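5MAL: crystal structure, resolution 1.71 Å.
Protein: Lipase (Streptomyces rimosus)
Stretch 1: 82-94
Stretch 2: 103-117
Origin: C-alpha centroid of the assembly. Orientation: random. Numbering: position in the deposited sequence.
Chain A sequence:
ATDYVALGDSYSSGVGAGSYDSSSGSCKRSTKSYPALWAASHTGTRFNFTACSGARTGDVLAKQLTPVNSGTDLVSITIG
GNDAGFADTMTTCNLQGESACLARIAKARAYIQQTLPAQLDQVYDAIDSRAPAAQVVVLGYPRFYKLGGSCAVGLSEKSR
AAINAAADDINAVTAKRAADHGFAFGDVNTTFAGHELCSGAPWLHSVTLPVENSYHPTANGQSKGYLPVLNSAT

Stretch 1, residues 82-94: NDAGFADTMTTCN
Stretch 2 103-117: ARIAKARAYIQQTLP

Residues 82-85 form a turn that leads into helix 86-94. This helix packs antiparallel to helix 103-117, at 166° between directions, and the axes approach to 9.4 Å. CA atoms pair Ala 84 with Ala 108 at 5.1 Å and Thr 89 with Arg 104 at 5.8 Å. Together the stretches bury 589 Å². Asp 83, Ala 84, Thr 89, Ile 105 and Ile 112 are buried.

The backbones come nearest at Ala 84 and Ala 108. Ala 84 CB lies 3.5 Å from Ile 112 CG1 and 4.0 Å from Tyr 111 CD1. Ala 108 CB fills the next hollow, 3.4 Å from Ala 84 O. Small methyls let the backbones come this near. Gly 85 is the N-cap, with phi/psi 72/45; positive phi itself favours glycine. A CB on Gly 85 would clash, 2.5 Å from Arg 104 NH2.

Arg 104 (chi t, p, t, 86°) has the most area covered, 111 Å². Arg 104 NE donates to Asp 88 OD1 at 3.0 Å, a hydrogen bond within a salt bridge. Asp 88 is t. Thr 89 OG1 sits over one guanidinium face, 3.3 Å from Arg 104 CZ, and donates to Gly 85 O at 2.7 Å. Water 2 joins Ala 84 O to Arg 104 NH1.

Thr 89 CG2 (chi1 m) meets Ile 105 CD1 at 3.3 Å; Ile 105 is m, m. Phe 86 (chi1 -92°) points its CB away, yet its ring returns: Phe 86 CE1 is 3.5 Å from Ile 112 CD1 (m, t), and Ala 108 CB lies at the ring edge. Both isoleucines suit these apolar contacts.

Tyr 111 (t, -78°) lays one ring face under Asp 83 O, which is 3.2 Å from Tyr 111 CZ. Asp 83 is m. Water 1 donates to Asp 83 OD2 and Tyr 111 OH. A wider pi-type turn spans 111-115, and the helix kinks where Pro 117 N has no bond to the turn before.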

# COMPACT_ATOMS: atom_id res chain seq x y z
N ASN A 82 -1.52 0.80 -7.96
CA ASN A 82 -1.66 1.77 -9.04
C ASN A 82 -1.46 1.12 -10.40
O ASN A 82 -2.04 1.56 -11.39
CB ASN A 82 -0.67 2.91 -8.84
CG ASN A 82 -1.14 3.90 -7.78
OD1 ASN A 82 -2.28 4.37 -7.83
ND2 ASN A 82 -0.29 4.19 -6.81
N ASP A 83 -0.63 0.09 -10.44
CA ASP A 83 -0.46 -0.68 -11.67
C ASP A 83 -1.81 -1.26 -12.09
O ASP A 83 -2.13 -1.31 -13.27
CB ASP A 83 0.56 -1.79 -11.48
CG ASP A 83 1.93 -1.26 -11.12
OD1 ASP A 83 2.11 -0.87 -9.97
OD2 ASP A 83 2.82 -1.22 -12.00
N ALA A 84 -2.59 -1.68 -11.10
CA ALA A 84 -3.87 -2.30 -11.36
C ALA A 84 -4.96 -1.24 -11.51
O ALA A 84 -6.11 -1.55 -11.80
CB ALA A 84 -4.21 -3.28 -10.25
N GLY A 85 -4.58 0.02 -11.32
CA GLY A 85 -5.49 1.14 -11.47
C GLY A 85 -6.51 1.26 -10.36
O GLY A 85 -7.69 1.50 -10.62
N PHE A 86 -6.07 1.11 -9.11
CA PHE A 86 -6.99 1.14 -7.98
C PHE A 86 -7.62 2.51 -7.76
O PHE A 86 -8.83 2.61 -7.56
CB PHE A 86 -6.28 0.71 -6.69
CG PHE A 86 -6.41 -0.76 -6.40
CD1 PHE A 86 -6.79 -1.64 -7.40
CD2 PHE A 86 -6.14 -1.26 -5.14
CE1 PHE A 86 -6.90 -2.99 -7.14
CE2 PHE A 86 -6.25 -2.61 -4.88
CZ PHE A 86 -6.63 -3.48 -5.88
N ALA A 87 -6.80 3.56 -7.78
CA ALA A 87 -7.29 4.92 -7.61
C ALA A 87 -8.37 5.23 -8.65
O ALA A 87 -9.49 5.63 -8.30
CB ALA A 87 -6.15 5.92 -7.70
N ASP A 88 -8.01 5.03 -9.92
CA ASP A 88 -8.93 5.19 -11.04
C ASP A 88 -10.21 4.38 -10.85
O ASP A 88 -11.32 4.86 -11.11
CB ASP A 88 -8.25 4.79 -12.35
CG ASP A 88 -9.11 5.08 -13.57
OD1 ASP A 88 -10.06 4.31 -13.86
OD2 ASP A 88 -8.83 6.09 -14.26
N THR A 89 -10.05 3.13 -10.42
CA THR A 89 -11.18 2.25 -10.17
C THR A 89 -12.12 2.81 -9.10
O THR A 89 -13.34 2.84 -9.28
CB THR A 89 -10.71 0.87 -9.74
OG1 THR A 89 -10.02 0.25 -10.83
CG2 THR A 89 -11.91 0.03 -9.37
N MET A 90 -11.55 3.22 -7.97
CA MET A 90 -12.35 3.79 -6.89
C MET A 90 -13.11 5.01 -7.36
O MET A 90 -14.28 5.19 -7.03
CB MET A 90 -11.47 4.15 -5.68
CG MET A 90 -10.70 2.98 -5.09
SD MET A 90 -11.61 1.42 -5.15
CE MET A 90 -12.95 1.77 -4.03
N THR A 91 -12.44 5.87 -8.13
CA THR A 91 -13.07 7.07 -8.64
C THR A 91 -14.26 6.73 -9.53
O THR A 91 -15.36 7.30 -9.38
CB THR A 91 -12.06 7.93 -9.42
OG1 THR A 91 -11.17 8.57 -8.48
CG2 THR A 91 -12.77 9.00 -10.25
N THR A 92 -14.05 5.78 -10.43
CA THR A 92 -15.07 5.35 -11.36
C THR A 92 -16.26 4.78 -10.60
O THR A 92 -17.41 5.08 -10.91
CB THR A 92 -14.53 4.28 -12.34
OG1 THR A 92 -13.68 4.91 -13.31
CG2 THR A 92 -15.67 3.55 -13.05
N CYS A 93 -15.95 3.98 -9.59
CA CYS A 93 -16.98 3.32 -8.79
C CYS A 93 -17.89 4.29 -8.06
O CYS A 93 -19.06 4.01 -7.85
CB CYS A 93 -16.33 2.40 -7.76
SG CYS A 93 -15.73 0.90 -8.48
N ASN A 94 -17.33 5.42 -7.65
CA ASN A 94 -18.10 6.34 -6.86
C ASN A 94 -18.79 7.37 -7.72
O ASN A 94 -19.57 8.19 -7.22
CB ASN A 94 -17.21 6.99 -5.82
CG ASN A 94 -16.95 6.07 -4.65
OD1 ASN A 94 -17.81 5.90 -3.79
ND2 ASN A 94 -15.78 5.43 -4.64
N ALA A 103 -17.49 -3.63 -13.50
CA ALA A 103 -16.71 -3.80 -14.72
C ALA A 103 -15.27 -3.31 -14.54
O ALA A 103 -14.31 -3.95 -14.98
CB ALA A 103 -17.37 -3.06 -15.87
N ARG A 104 -15.14 -2.15 -13.90
CA ARG A 104 -13.84 -1.55 -13.66
C ARG A 104 -13.01 -2.42 -12.71
O ARG A 104 -11.82 -2.62 -12.94
CB ARG A 104 -14.01 -0.14 -13.09
CG ARG A 104 -12.72 0.65 -12.97
CD ARG A 104 -12.09 0.87 -14.34
NE ARG A 104 -10.73 1.39 -14.25
CZ ARG A 104 -9.65 0.63 -14.11
NH1 ARG A 104 -9.76 -0.70 -14.05
NH2 ARG A 104 -8.44 1.19 -14.03
N ILE A 105 -13.65 -2.93 -11.66
CA ILE A 105 -13.02 -3.86 -10.73
C ILE A 105 -12.57 -5.14 -11.43
O ILE A 105 -11.46 -5.64 -11.19
CB ILE A 105 -13.98 -4.27 -9.60
CG1 ILE A 105 -14.43 -3.05 -8.81
CG2 ILE A 105 -13.30 -5.28 -8.69
CD1 ILE A 105 -13.40 -2.55 -7.91
N ALA A 106 -13.44 -5.68 -12.27
CA ALA A 106 -13.10 -6.89 -13.00
C ALA A 106 -11.85 -6.67 -13.84
O ALA A 106 -10.98 -7.54 -13.91
CB ALA A 106 -14.27 -7.33 -13.88
N LYS A 107 -11.76 -5.51 -14.46
CA LYS A 107 -10.61 -5.17 -15.29
C LYS A 107 -9.38 -5.07 -14.39
O LYS A 107 -8.33 -5.59 -14.71
CB LYS A 107 -10.86 -3.87 -16.07
CG LYS A 107 -9.64 -3.26 -16.73
CD LYS A 107 -9.97 -1.91 -17.36
CE LYS A 107 -8.70 -1.19 -17.82
NZ LYS A 107 -9.00 0.16 -18.39
N ALA A 108 -9.55 -4.43 -13.24
CA ALA A 108 -8.46 -4.30 -12.28
C ALA A 108 -8.02 -5.67 -11.79
O ALA A 108 -6.83 -5.94 -11.65
CB ALA A 108 -8.87 -3.42 -11.10
N ARG A 109 -8.99 -6.54 -11.54
CA ARG A 109 -8.68 -7.85 -10.98
C ARG A 109 -7.99 -8.73 -12.02
O ARG A 109 -7.14 -9.54 -11.68
CB ARG A 109 -9.93 -8.54 -10.46
CG ARG A 109 -10.47 -7.90 -9.19
CD ARG A 109 -11.65 -8.67 -8.68
NE ARG A 109 -11.23 -9.98 -8.20
CZ ARG A 109 -12.06 -10.98 -7.94
NH1 ARG A 109 -13.37 -10.83 -8.14
NH2 ARG A 109 -11.58 -12.13 -7.50
N ALA A 110 -8.37 -8.56 -13.28
CA ALA A 110 -7.67 -9.27 -14.35
C ALA A 110 -6.21 -8.83 -14.37
O ALA A 110 -5.32 -9.66 -14.54
CB ALA A 110 -8.32 -9.01 -15.69
N TYR A 111 -5.99 -7.53 -14.17
CA TYR A 111 -4.64 -6.99 -14.15
C TYR A 111 -3.83 -7.59 -13.03
O TYR A 111 -2.71 -8.08 -13.23
CB TYR A 111 -4.65 -5.47 -13.99
CG TYR A 111 -3.29 -4.86 -14.29
CD1 TYR A 111 -2.26 -4.91 -13.35
CD2 TYR A 111 -3.04 -4.26 -15.51
CE1 TYR A 111 -1.02 -4.36 -13.62
CE2 TYR A 111 -1.81 -3.70 -15.79
CZ TYR A 111 -0.80 -3.76 -14.85
OH TYR A 111 0.42 -3.21 -15.15
N ILE A 112 -4.39 -7.53 -11.83
CA ILE A 112 -3.77 -8.09 -10.65
C ILE A 112 -3.37 -9.54 -10.83
O ILE A 112 -2.25 -9.93 -10.51
CB ILE A 112 -4.71 -8.00 -9.46
CG1 ILE A 112 -4.90 -6.53 -9.07
CG2 ILE A 112 -4.18 -8.82 -8.31
CD1 ILE A 112 -6.15 -6.28 -8.23
N GLN A 113 -4.30 -10.35 -11.33
CA GLN A 113 -4.08 -11.79 -11.40
C GLN A 113 -3.08 -12.15 -12.50
O GLN A 113 -2.30 -13.09 -12.34
CB GLN A 113 -5.41 -12.51 -11.64
CG GLN A 113 -6.44 -12.26 -10.53
CD GLN A 113 -7.82 -12.82 -10.85
OE1 GLN A 113 -8.00 -13.56 -11.83
NE2 GLN A 113 -8.81 -12.47 -10.04
N GLN A 114 -3.10 -11.39 -13.58
CA GLN A 114 -2.38 -11.76 -14.81
C GLN A 114 -1.11 -10.95 -15.05
O GLN A 114 -0.03 -11.51 -15.30
CB GLN A 114 -3.32 -11.60 -16.00
CG GLN A 114 -4.51 -12.54 -15.97
CD GLN A 114 -5.62 -12.12 -16.91
OE1 GLN A 114 -5.40 -11.40 -17.89
NE2 GLN A 114 -6.85 -12.56 -16.62
N THR A 115 -1.25 -9.64 -14.98
CA THR A 115 -0.26 -8.70 -15.49
C THR A 115 0.71 -8.27 -14.40
O THR A 115 1.92 -8.13 -14.62
CB THR A 115 -0.94 -7.46 -16.08
OG1 THR A 115 -2.06 -7.85 -16.89
CG2 THR A 115 0.03 -6.66 -16.89
N LEU A 116 0.18 -8.07 -13.20
CA LEU A 116 0.97 -7.58 -12.07
C LEU A 116 2.13 -8.47 -11.58
O LEU A 116 3.20 -7.93 -11.27
CB LEU A 116 0.04 -7.29 -10.89
CG LEU A 116 0.75 -6.81 -9.63
CD1 LEU A 116 1.46 -5.48 -9.87
CD2 LEU A 116 -0.24 -6.71 -8.47
N PRO A 117 1.94 -9.81 -11.47
CA PRO A 117 3.02 -10.62 -10.90
C PRO A 117 4.39 -10.36 -11.53
O PRO A 117 5.37 -10.27 -10.80
CB PRO A 117 2.57 -12.05 -11.18
CG PRO A 117 1.11 -11.98 -11.22
CD PRO A 117 0.77 -10.64 -11.81
O HOH W 1 2.38 -0.66 -14.62
O HOH W 2 -7.16 -1.68 -14.30